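Local coordinates for protein fusolin (Entomopoxvirinae, PDB 4X29) that probably cleaves chitin or a related polysaccharide oxidatively, as a lytic polysaccharide monooxygenase carried by insect poxviruses, at residues A[2-7]-A[134-139]; A[141-146]-A[190-195]. All coordinates share one frame; numbering follows the deposited sequence.

How the interactions relate
Interactions 1 and 2 both reach one antiparallel sheet, in which strands 131-140 and 194-203 are neighbours; their centres are 12 Å apart. Interaction 1 pairs the N-terminal strand with strand 131-140; where that strand ends, the chain runs into loop 141-146 of interaction 2. The two touch through Tyr3 CE2, 3.8 Å from Thr141 CG2, and through Glu137 OE2, 3.8 Å from Val195 CG1. Both lead to the metal: His144 in the loop binds zinc together with His1, which immediately precedes segment 2-7, and Gly2 CA is 6.9 Å from the ion. Strand 2-6 and the loop after strand 131-140 thus carry His1 and His144 to the same zinc.

Interaction 1. Residues A[2-7]-A[134-139]; sequences GYITFP and IEFEFC
A classic beta bulge sets two residues, Thr5 and Phe6, opposite the single Glu137 in an antiparallel strand pair of the beta-sandwich core expected of a lytic polysaccharide monooxygenase. Two successive amides converge on one oxygen: Thr5 N lies 2.9 Å from Glu137 O, and Phe6 N meets the same acceptor in the carbonyl plane, on a lone pair. Glu137 N returns a bond to Phe6 O, while Tyr3 and Cys139 exchange both of their backbone bonds.

Among the polar side chains, a chi1 of 41° sets Thr5 OG1 within reach of both Glu137 OE1, at 3.0 Å, and Glu137 O. Gln188 N bonds OE1 and Ser187 OG bonds OE2, so an extended glutamate suits the place.

The face carrying Ile4 and Phe138 is apolar. Phe138 spreads its flat ring against the first strand, with Tyr3 O 3.8 Å above the ring plane, over its centre; the Ile4 side chain crosses that of Phe138 at about a right angle, CG1 being 4.1 Å from Phe138 CD2. With an alanine at Phe138, the Tyr3 peptide and Ile4 would probably lose this cover and a gap would open toward Phe149 and Trp215. Beyond a cis peptide, Pro7 CD packs 3.6 Å from Ile134 CD1, which itself lies over one face of Phe136.

On the Glu137 face, Tyr348 of the second subunit meets the Phe6 ring edge-to-face. There too Cys139 SG, in a disulfide with Cys189, stands obliquely 4.7 Å from the Tyr3 ring centroid.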
loop_
_atom_site.group_PDB
_atom_site.type_symbol
_atom_site.label_atom_id
_atom_site.label_comp_id
_atom_site.label_asym_id
_atom_site.label_seq_id
_atom_site.Cartn_x
_atom_site.Cartn_y
_atom_site.Cartn_z
ATOM N N GLY A 2 28.232 -13.706 -4.206
ATOM C CA GLY A 2 26.913 -14.168 -3.811
ATOM C C GLY A 2 25.893 -13.069 -3.923
ATOM O O GLY A 2 26.211 -11.964 -4.358
ATOM N N TYR A 3 24.665 -13.378 -3.534
ATOM C CA TYR A 3 23.492 -12.494 -3.591
ATOM C C TYR A 3 22.451 -12.952 -2.582
ATOM O O TYR A 3 22.509 -14.111 -2.174
ATOM C CB TYR A 3 22.888 -12.537 -5.007
ATOM C CG TYR A 3 22.798 -13.943 -5.565
ATOM C CD1 TYR A 3 21.894 -14.868 -5.045
ATOM C CD2 TYR A 3 23.639 -14.361 -6.594
ATOM C CE1 TYR A 3 21.841 -16.177 -5.525
ATOM C CE2 TYR A 3 23.579 -15.661 -7.097
ATOM C CZ TYR A 3 22.680 -16.566 -6.557
ATOM O OH TYR A 3 22.612 -17.846 -7.043
ATOM N N ILE A 4 21.504 -12.062 -2.172
ATOM C CA ILE A 4 20.433 -12.448 -1.246
ATOM C C ILE A 4 19.447 -13.350 -1.996
ATOM O O ILE A 4 19.056 -13.024 -3.122
ATOM C CB ILE A 4 19.673 -11.287 -0.557
ATOM C CG1 ILE A 4 20.513 -10.016 -0.403
ATOM C CG2 ILE A 4 19.084 -11.744 0.795
ATOM C CD1 ILE A 4 19.695 -8.818 -0.358
ATOM N N THR A 5 19.055 -14.481 -1.377
ATOM C CA THR A 5 18.081 -15.378 -1.986
ATOM C C THR A 5 16.790 -15.242 -1.254
ATOM O O THR A 5 15.726 -15.467 -1.857
ATOM C CB THR A 5 18.541 -16.823 -2.114
ATOM O OG1 THR A 5 19.252 -17.253 -0.959
ATOM C CG2 THR A 5 19.346 -17.041 -3.349
ATOM N N PHE A 6 16.849 -14.815 0.024
ATOM C CA PHE A 6 15.597 -14.570 0.744
ATOM C C PHE A 6 15.746 -13.400 1.792
ATOM O O PHE A 6 16.457 -13.536 2.797
ATOM C CB PHE A 6 15.018 -15.849 1.388
ATOM C CG PHE A 6 13.667 -15.545 1.972
ATOM C CD1 PHE A 6 12.578 -15.287 1.145
ATOM C CD2 PHE A 6 13.515 -15.349 3.346
ATOM C CE1 PHE A 6 11.360 -14.866 1.676
ATOM C CE2 PHE A 6 12.291 -14.942 3.872
ATOM C CZ PHE A 6 11.213 -14.740 3.030
ATOM N N PRO A 7 15.041 -12.273 1.602
ATOM C CA PRO A 7 14.198 -11.921 0.436
ATOM C C PRO A 7 15.072 -11.761 -0.809
ATOM O O PRO A 7 16.174 -11.196 -0.733
ATOM C CB PRO A 7 13.536 -10.592 0.857
ATOM C CG PRO A 7 13.903 -10.385 2.326
ATOM C CD PRO A 7 15.162 -11.148 2.538
ATOM N N ILE A 134 12.204 -12.601 10.110
ATOM C CA ILE A 134 12.372 -13.289 8.825
ATOM C C ILE A 134 13.713 -14.006 8.870
ATOM O O ILE A 134 14.687 -13.490 9.447
ATOM C CB ILE A 134 12.231 -12.425 7.549
ATOM C CG1 ILE A 134 13.477 -11.565 7.304
ATOM C CG2 ILE A 134 10.923 -11.614 7.514
ATOM C CD1 ILE A 134 13.870 -11.529 5.921
ATOM N N GLU A 135 13.761 -15.190 8.277
ATOM C CA GLU A 135 15.024 -15.879 8.200
ATOM C C GLU A 135 15.717 -15.530 6.884
ATOM O O GLU A 135 15.377 -16.101 5.856
ATOM C CB GLU A 135 14.868 -17.387 8.357
ATOM C CG GLU A 135 16.228 -18.051 8.494
ATOM C CD GLU A 135 16.147 -19.535 8.748
ATOM O OE1 GLU A 135 15.743 -20.259 7.808
ATOM O OE2 GLU A 135 16.415 -19.962 9.898
ATOM N N PHE A 136 16.635 -14.560 6.918
ATOM C CA PHE A 136 17.473 -14.157 5.796
ATOM C C PHE A 136 18.304 -15.314 5.284
ATOM O O PHE A 136 18.917 -16.025 6.077
ATOM C CB PHE A 136 18.466 -13.062 6.237
ATOM C CG PHE A 136 18.008 -11.657 6.010
ATOM C CD1 PHE A 136 18.234 -11.025 4.794
ATOM C CD2 PHE A 136 17.351 -10.951 7.017
ATOM C CE1 PHE A 136 17.820 -9.705 4.590
ATOM C CE2 PHE A 136 16.924 -9.635 6.807
ATOM C CZ PHE A 136 17.173 -9.017 5.598
ATOM N N GLU A 137 18.385 -15.464 3.973
ATOM C CA GLU A 137 19.241 -16.471 3.368
ATOM C C GLU A 137 20.152 -15.755 2.358
ATOM O O GLU A 137 19.666 -15.123 1.419
ATOM C CB GLU A 137 18.406 -17.597 2.726
ATOM C CG GLU A 137 19.226 -18.818 2.316
ATOM C CD GLU A 137 18.526 -19.872 1.470
ATOM O OE1 GLU A 137 17.885 -19.503 0.458
ATOM O OE2 GLU A 137 18.665 -21.076 1.789
ATOM N N PHE A 138 21.456 -15.783 2.613
ATOM C CA PHE A 138 22.466 -15.222 1.718
ATOM C C PHE A 138 23.190 -16.408 1.034
ATOM O O PHE A 138 23.711 -17.311 1.692
ATOM C CB PHE A 138 23.435 -14.246 2.410
ATOM C CG PHE A 138 24.200 -13.406 1.399
ATOM C CD1 PHE A 138 25.372 -13.884 0.810
ATOM C CD2 PHE A 138 23.716 -12.167 0.988
ATOM C CE1 PHE A 138 26.042 -13.132 -0.172
ATOM C CE2 PHE A 138 24.409 -11.403 0.049
ATOM C CZ PHE A 138 25.554 -11.897 -0.544
ATOM N N CYS A 139 23.147 -16.416 -0.284
ATOM C CA CYS A 139 23.697 -17.475 -1.087
ATOM C C CYS A 139 25.149 -17.171 -1.524
ATOM O O CYS A 139 25.353 -16.351 -2.406
ATOM C CB CYS A 139 22.783 -17.713 -2.286
ATOM S SG CYS A 139 23.332 -19.027 -3.401
#

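Interaction 2. Residues A[141-146]-A[190-195]; sequences TAIHEP and NANNLV. With ZN (zinc ion), chain B.
Ile143 crosses Asn192 obliquely, its CD1 methyl coming 3.5 Å from Asn192 ND2 while also lying 4.0 Å from Leu194 CD1. With CG1 anti to the carbonyl carbon (chi1 -55°), the branched chain reaches across to segment 190-195, and Leu180 of the neighbouring strand adds to the apolar patch. Isoleucine suits this place because its end can touch a leucine methyl and an amide at once.

The asparagine is held by its own hydrogen bonds. A chi1 of 57° brings its amide back over the backbone, so that OD1 accepts from Leu194 N at 2.9 Å, in the carbonyl plane and on a lone pair. This is an Asx turn, and it leads the chain into strand 194-203. The other end of the amide turns to the loop: Asn192 ND2 donates over 3.2 Å to a water that in turn donates to Thr141 O and, weakly, to Ala191 O. The water thus makes a polar bridge between the segments.

Elsewhere in the contact, Thr141 CG2 rests 3.8 Å from Ala191 CB, where a small residue lets the two backbones come close. Thr141 OG1 faces elsewhere, bonded to Asn67 ND2. Further along the loop, the His144 ring carries Ala142 O over one face and directs NE2 to zinc at 1.9 Å. Together with His1 N, also a zinc ligand, this is consistent with the histidine brace of lytic polysaccharide monooxygenases, where copper is the usual metal.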
loop_
_atom_site.group_PDB
_atom_site.type_symbol
_atom_site.label_atom_id
_atom_site.label_comp_id
_atom_site.label_asym_id
_atom_site.label_seq_id
_atom_site.Cartn_x
_atom_site.Cartn_y
_atom_site.Cartn_z
ATOM N N THR A 141 28.246 -17.935 -3.736
ATOM C CA THR A 141 28.569 -18.760 -4.900
ATOM C C THR A 141 30.078 -19.065 -4.849
ATOM O O THR A 141 30.533 -20.073 -5.383
ATOM C CB THR A 141 28.035 -18.127 -6.199
ATOM O OG1 THR A 141 28.830 -16.994 -6.556
ATOM C CG2 THR A 141 26.565 -17.739 -6.088
ATOM N N ALA A 142 30.828 -18.216 -4.143
ATOM C CA ALA A 142 32.249 -18.350 -3.810
ATOM C C ALA A 142 32.343 -18.222 -2.292
ATOM O O ALA A 142 31.741 -17.303 -1.743
ATOM C CB ALA A 142 33.066 -17.269 -4.516
ATOM N N ILE A 143 33.034 -19.163 -1.601
ATOM C CA ILE A 143 33.152 -19.167 -0.130
ATOM C C ILE A 143 34.301 -18.274 0.312
ATOM O O ILE A 143 35.442 -18.522 -0.062
ATOM C CB ILE A 143 33.315 -20.614 0.434
ATOM C CG1 ILE A 143 32.161 -21.585 -0.024
ATOM C CG2 ILE A 143 33.506 -20.603 1.966
ATOM C CD1 ILE A 143 30.681 -21.204 0.466
ATOM N N HIS A 144 33.999 -17.250 1.128
ATOM C CA HIS A 144 34.996 -16.309 1.638
ATOM C C HIS A 144 34.895 -16.142 3.143
ATOM O O HIS A 144 33.840 -15.774 3.658
ATOM C CB HIS A 144 34.871 -14.933 0.972
ATOM C CG HIS A 144 34.907 -14.928 -0.528
ATOM N ND1 HIS A 144 35.916 -15.578 -1.241
ATOM C CD2 HIS A 144 34.118 -14.258 -1.400
ATOM C CE1 HIS A 144 35.675 -15.310 -2.517
ATOM N NE2 HIS A 144 34.597 -14.529 -2.664
ATOM N N GLU A 145 35.993 -16.407 3.849
ATOM C CA GLU A 145 36.052 -16.258 5.306
ATOM C C GLU A 145 37.445 -15.749 5.721
ATOM O O GLU A 145 38.418 -16.161 5.089
ATOM C CB GLU A 145 35.698 -17.593 6.032
ATOM C CG GLU A 145 34.195 -17.874 6.152
ATOM C CD GLU A 145 33.401 -16.879 6.988
ATOM O OE1 GLU A 145 33.973 -16.292 7.933
ATOM O OE2 GLU A 145 32.197 -16.692 6.706
ATOM N N PRO A 146 37.607 -14.884 6.748
ATOM C CA PRO A 146 36.581 -14.267 7.610
ATOM C C PRO A 146 35.761 -13.210 6.839
ATOM O O PRO A 146 36.233 -12.644 5.840
ATOM C CB PRO A 146 37.413 -13.656 8.751
ATOM C CG PRO A 146 38.724 -13.305 8.112
ATOM C CD PRO A 146 38.966 -14.430 7.126
ATOM N N ASN A 190 21.319 -22.512 -4.920
ATOM C CA ASN A 190 21.701 -23.771 -5.572
ATOM C C ASN A 190 23.156 -23.790 -6.082
ATOM O O ASN A 190 23.486 -24.638 -6.905
ATOM C CB ASN A 190 20.745 -24.084 -6.719
ATOM C CG ASN A 190 19.601 -24.969 -6.295
ATOM O OD1 ASN A 190 18.737 -24.581 -5.497
ATOM N ND2 ASN A 190 19.575 -26.186 -6.819
ATOM N N ALA A 191 24.034 -22.933 -5.535
ATOM C CA ALA A 191 25.429 -22.827 -5.953
ATOM C C ALA A 191 26.322 -23.913 -5.323
ATOM O O ALA A 191 27.069 -24.572 -6.054
ATOM C CB ALA A 191 25.961 -21.451 -5.628
ATOM N N ASN A 192 26.271 -24.089 -3.980
ATOM C CA ASN A 192 27.036 -25.125 -3.275
ATOM C C ASN A 192 26.210 -25.629 -2.070
ATOM O O ASN A 192 25.016 -25.337 -1.998
ATOM C CB ASN A 192 28.466 -24.678 -2.893
ATOM C CG ASN A 192 28.599 -23.441 -2.033
ATOM O OD1 ASN A 192 28.082 -23.372 -0.913
ATOM N ND2 ASN A 192 29.342 -22.444 -2.522
ATOM N N ASN A 193 26.816 -26.433 -1.184
ATOM C CA ASN A 193 26.143 -27.038 -0.043
ATOM C C ASN A 193 25.878 -26.027 1.103
ATOM O O ASN A 193 25.152 -26.352 2.053
ATOM C CB ASN A 193 27.022 -28.194 0.485
ATOM C CG ASN A 193 28.324 -27.750 1.153
ATOM O OD1 ASN A 193 29.172 -27.073 0.559
ATOM N ND2 ASN A 193 28.494 -28.093 2.427
ATOM N N LEU A 194 26.499 -24.838 1.033
ATOM C CA LEU A 194 26.435 -23.841 2.097
ATOM C C LEU A 194 25.657 -22.560 1.788
ATOM O O LEU A 194 25.561 -22.129 0.637
ATOM C CB LEU A 194 27.854 -23.428 2.499
ATOM C CG LEU A 194 28.767 -24.508 3.027
ATOM C CD1 LEU A 194 30.109 -23.917 3.320
ATOM C CD2 LEU A 194 28.171 -25.192 4.261
ATOM N N VAL A 195 25.114 -21.960 2.868
ATOM C CA VAL A 195 24.380 -20.689 2.903
ATOM C C VAL A 195 24.721 -19.926 4.186
ATOM O O VAL A 195 25.236 -20.502 5.159
ATOM C CB VAL A 195 22.826 -20.846 2.778
ATOM C CG1 VAL A 195 22.409 -21.368 1.416
ATOM C CG2 VAL A 195 22.239 -21.710 3.885
HETATM ZN ZN ZN B . 33.761 -13.982 -4.311
HETATM O O HOH W 1 29.404 -22.935 -5.672
#